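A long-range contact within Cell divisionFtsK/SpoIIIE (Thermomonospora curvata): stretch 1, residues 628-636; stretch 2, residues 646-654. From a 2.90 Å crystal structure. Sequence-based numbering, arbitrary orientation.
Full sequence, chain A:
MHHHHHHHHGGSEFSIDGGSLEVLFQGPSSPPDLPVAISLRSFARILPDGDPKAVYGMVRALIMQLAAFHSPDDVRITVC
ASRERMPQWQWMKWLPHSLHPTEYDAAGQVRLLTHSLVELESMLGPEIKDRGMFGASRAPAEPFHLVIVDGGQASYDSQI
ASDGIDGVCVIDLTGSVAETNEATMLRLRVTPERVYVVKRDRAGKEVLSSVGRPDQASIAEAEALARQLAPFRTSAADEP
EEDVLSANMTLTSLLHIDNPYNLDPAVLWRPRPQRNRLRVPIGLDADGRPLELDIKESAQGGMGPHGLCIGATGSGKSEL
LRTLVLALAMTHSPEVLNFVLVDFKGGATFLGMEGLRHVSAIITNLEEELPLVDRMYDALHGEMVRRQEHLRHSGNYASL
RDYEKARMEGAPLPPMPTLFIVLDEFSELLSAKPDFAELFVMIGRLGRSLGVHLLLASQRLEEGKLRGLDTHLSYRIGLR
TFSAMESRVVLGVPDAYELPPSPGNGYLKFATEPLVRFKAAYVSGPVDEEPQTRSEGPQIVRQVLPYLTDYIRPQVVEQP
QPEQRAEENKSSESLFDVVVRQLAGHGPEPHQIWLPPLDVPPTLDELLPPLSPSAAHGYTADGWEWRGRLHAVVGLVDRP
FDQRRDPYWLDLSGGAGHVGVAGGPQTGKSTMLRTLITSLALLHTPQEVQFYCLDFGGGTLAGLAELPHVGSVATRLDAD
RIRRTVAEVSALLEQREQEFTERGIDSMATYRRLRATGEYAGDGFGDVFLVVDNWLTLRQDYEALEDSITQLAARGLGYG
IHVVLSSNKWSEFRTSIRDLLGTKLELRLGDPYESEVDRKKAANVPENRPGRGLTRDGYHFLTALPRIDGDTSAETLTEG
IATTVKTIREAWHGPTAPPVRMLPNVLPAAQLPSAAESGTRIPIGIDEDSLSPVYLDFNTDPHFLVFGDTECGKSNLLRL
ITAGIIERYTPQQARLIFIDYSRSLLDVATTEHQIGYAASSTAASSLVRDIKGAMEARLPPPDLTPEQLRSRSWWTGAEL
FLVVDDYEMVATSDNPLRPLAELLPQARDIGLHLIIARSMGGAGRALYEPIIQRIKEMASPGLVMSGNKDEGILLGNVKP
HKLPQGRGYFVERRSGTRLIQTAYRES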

# COMPACT_ATOMS: atom_id res chain seq x y z
N GLY A 628 -5.25 -7.60 -17.72
CA GLY A 628 -6.20 -6.54 -18.02
C GLY A 628 -7.56 -6.77 -17.39
O GLY A 628 -8.58 -6.31 -17.90
N ARG A 629 -7.57 -7.49 -16.28
CA ARG A 629 -8.80 -7.77 -15.55
C ARG A 629 -8.91 -6.88 -14.33
O ARG A 629 -9.75 -7.09 -13.45
CB ARG A 629 -8.86 -9.24 -15.15
CG ARG A 629 -8.59 -10.21 -16.29
CD ARG A 629 -9.81 -10.41 -17.16
NE ARG A 629 -10.80 -11.29 -16.53
CZ ARG A 629 -11.82 -10.86 -15.80
NH1 ARG A 629 -12.00 -9.56 -15.61
NH2 ARG A 629 -12.67 -11.72 -15.27
N LEU A 630 -8.03 -5.87 -14.27
CA LEU A 630 -7.94 -4.95 -13.14
C LEU A 630 -7.67 -5.66 -11.82
O LEU A 630 -8.05 -5.17 -10.76
CB LEU A 630 -9.20 -4.09 -13.03
CG LEU A 630 -9.26 -2.88 -13.96
CD1 LEU A 630 -10.43 -2.00 -13.59
CD2 LEU A 630 -7.96 -2.10 -13.89
N HIS A 631 -7.01 -6.81 -11.90
CA HIS A 631 -6.55 -7.50 -10.71
C HIS A 631 -5.05 -7.28 -10.54
O HIS A 631 -4.31 -7.28 -11.52
CB HIS A 631 -6.87 -8.99 -10.77
CG HIS A 631 -8.31 -9.31 -10.53
ND1 HIS A 631 -9.32 -8.89 -11.37
CD2 HIS A 631 -8.92 -10.00 -9.53
CE1 HIS A 631 -10.49 -9.32 -10.90
NE2 HIS A 631 -10.27 -9.99 -9.79
N ALA A 632 -4.62 -7.10 -9.30
CA ALA A 632 -3.21 -6.84 -9.03
C ALA A 632 -2.71 -7.67 -7.86
O ALA A 632 -3.36 -7.76 -6.82
CB ALA A 632 -2.98 -5.36 -8.75
N VAL A 633 -1.55 -8.29 -8.03
CA VAL A 633 -0.92 -9.06 -6.97
C VAL A 633 0.02 -8.15 -6.17
O VAL A 633 0.79 -7.39 -6.75
CB VAL A 633 -0.14 -10.27 -7.53
CG1 VAL A 633 0.80 -9.84 -8.64
CG2 VAL A 633 0.61 -10.98 -6.42
N VAL A 634 -0.08 -8.22 -4.85
CA VAL A 634 0.64 -7.29 -3.99
C VAL A 634 1.71 -7.98 -3.13
O VAL A 634 2.83 -7.49 -3.03
CB VAL A 634 -0.33 -6.52 -3.08
CG1 VAL A 634 0.33 -6.10 -1.79
CG2 VAL A 634 -0.88 -5.31 -3.82
N GLY A 635 1.36 -9.10 -2.51
CA GLY A 635 2.29 -9.78 -1.63
C GLY A 635 2.02 -11.25 -1.43
O GLY A 635 1.52 -11.93 -2.33
N LEU A 636 2.37 -11.75 -0.25
CA LEU A 636 2.20 -13.16 0.07
C LEU A 636 1.52 -13.33 1.43
O LEU A 636 2.07 -12.96 2.46
CB LEU A 636 3.55 -13.87 0.07
CG LEU A 636 3.52 -15.39 0.21
CD1 LEU A 636 2.87 -16.02 -1.01
CD2 LEU A 636 4.92 -15.94 0.42
N ASP A 646 -0.71 -18.04 0.32
CA ASP A 646 -1.33 -17.55 -0.89
C ASP A 646 -0.80 -16.23 -1.33
O ASP A 646 -0.44 -15.40 -0.51
CB ASP A 646 -2.82 -17.40 -0.66
CG ASP A 646 -3.47 -18.67 -0.30
OD1 ASP A 646 -2.92 -19.72 -0.64
OD2 ASP A 646 -4.54 -18.62 0.32
N PRO A 647 -0.79 -16.01 -2.63
CA PRO A 647 -0.54 -14.69 -3.19
C PRO A 647 -1.71 -13.81 -2.88
O PRO A 647 -2.82 -14.29 -2.82
CB PRO A 647 -0.50 -14.96 -4.68
CG PRO A 647 -0.16 -16.38 -4.81
CD PRO A 647 -0.86 -17.03 -3.67
N TYR A 648 -1.47 -12.53 -2.69
CA TYR A 648 -2.50 -11.61 -2.27
C TYR A 648 -2.95 -10.89 -3.49
O TYR A 648 -2.15 -10.29 -4.16
CB TYR A 648 -1.85 -10.61 -1.35
CG TYR A 648 -2.78 -9.80 -0.52
CD1 TYR A 648 -4.13 -10.02 -0.54
CD2 TYR A 648 -2.30 -8.82 0.30
CE1 TYR A 648 -4.98 -9.28 0.23
CE2 TYR A 648 -3.15 -8.08 1.07
CZ TYR A 648 -4.48 -8.31 1.03
OH TYR A 648 -5.32 -7.57 1.80
N TRP A 649 -4.24 -10.94 -3.78
CA TRP A 649 -4.76 -10.37 -4.99
C TRP A 649 -5.84 -9.43 -4.69
O TRP A 649 -6.63 -9.65 -3.78
CB TRP A 649 -5.33 -11.44 -5.88
CG TRP A 649 -4.31 -12.17 -6.68
CD1 TRP A 649 -3.74 -13.37 -6.39
CD2 TRP A 649 -3.72 -11.76 -7.93
NE1 TRP A 649 -2.85 -13.72 -7.35
CE2 TRP A 649 -2.80 -12.80 -8.29
CE3 TRP A 649 -3.86 -10.68 -8.74
CZ2 TRP A 649 -2.06 -12.74 -9.43
CZ3 TRP A 649 -3.10 -10.63 -9.88
CH2 TRP A 649 -2.23 -11.63 -10.22
N LEU A 650 -5.91 -8.37 -5.48
CA LEU A 650 -6.87 -7.31 -5.27
C LEU A 650 -7.78 -7.19 -6.47
O LEU A 650 -7.34 -7.30 -7.58
CB LEU A 650 -6.11 -6.02 -5.07
CG LEU A 650 -5.61 -5.69 -3.68
CD1 LEU A 650 -5.23 -6.94 -2.94
CD2 LEU A 650 -4.43 -4.76 -3.76
N ASP A 651 -9.05 -6.96 -6.22
CA ASP A 651 -10.06 -6.85 -7.28
C ASP A 651 -10.50 -5.40 -7.41
O ASP A 651 -11.50 -4.99 -6.82
CB ASP A 651 -11.26 -7.75 -6.99
CG ASP A 651 -12.15 -7.94 -8.20
OD1 ASP A 651 -11.96 -7.22 -9.20
OD2 ASP A 651 -13.05 -8.80 -8.15
N LEU A 652 -9.76 -4.63 -8.19
CA LEU A 652 -10.06 -3.21 -8.38
C LEU A 652 -11.01 -3.01 -9.55
O LEU A 652 -11.12 -1.90 -10.08
CB LEU A 652 -8.77 -2.42 -8.59
CG LEU A 652 -7.65 -2.67 -7.59
CD1 LEU A 652 -6.48 -1.74 -7.84
CD2 LEU A 652 -8.15 -2.53 -6.16
N SER A 653 -11.69 -4.07 -9.95
CA SER A 653 -12.60 -4.03 -11.08
C SER A 653 -13.98 -3.49 -10.71
O SER A 653 -14.97 -3.78 -11.38
CB SER A 653 -12.74 -5.42 -11.70
OG SER A 653 -13.74 -5.43 -12.71
N GLY A 654 -14.04 -2.71 -9.64
CA GLY A 654 -15.29 -2.12 -9.20
C GLY A 654 -15.63 -2.46 -7.77
O GLY A 654 -15.29 -3.54 -7.28

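The contact is held first by backbone. Strands 631-636 and 646-651 run antiparallel, and five main-chain hydrogen bonds stitch them together. Ala632 and Leu650 form the closed pair at the centre: Leu650 N donates to Ala632 O at 2.9 Å, and Ala632 N donates to Leu650 O at 3.2 Å. Toward the start of stretch 1 the ladder runs past the strand itself, where Leu652 N reaches Leu630 O at 3.1 Å. In the other direction the pairing slips by one residue. Tyr648 O accepts from Val634 N at 3.0 Å, whereas Tyr648 N donates to Gly635 O at 3.1 Å, so a single residue of stretch 2 serves two consecutive residues of stretch 1. This is a beta bulge, and Val634, with a psi of -45°, departs there from the extended backbone of its neighbours. The rule is economical: an extra residue enters one strand without costing Tyr648 either hydrogen bond.

CA-H...O contacts fill the spaces between these bonds. His631 CA lies 3.2 Å from Leu650 O, and Val633 CA lies 3.3 Å from Tyr648 O, so both carbonyls face a CA as well as an amide.

Two side-chain hydrogen bonds act within the stretches. His631 ND1 donates to Arg629 O at 2.8 Å, tying the ring back to the loop before its strand, and Ser653 N donates to Asp651 OD1 at 3.2 Å, bracing the turn after the other. His631 and Asp651 face each other as a non-hydrogen-bonded pair; although His631 NE2 comes within 3.3 Å of Asp651 OD1, the angle is poor for a hydrogen bond. Instead, Asp651 CA sits over the imidazole face, 4.2 Å from the centroid of the His631 ring.

The next non-hydrogen-bonded pair along this face, Val633 with Trp649, gives the clearest packing. Val633 CB stands 3.5 Å from the centroid of the six-membered ring of Trp649, only 6° off its normal, while His631 O approaches the indole edge, 3.9 Å from Trp649 CZ3. The indole thus lies along the neighbouring strand, covering backbone as well as side chain: Ala632 C is 3.3 Å from Trp649 CE3.

Ala632 and Leu650 point to the other face, where Val634 CG2 meets Leu650 CD2 at 3.6 Å. At the far end Leu636 CD1 packs 3.4 Å from Asp646 O, an apolar side chain against main chain. Altogether the two stretches bury 755 Å² between them.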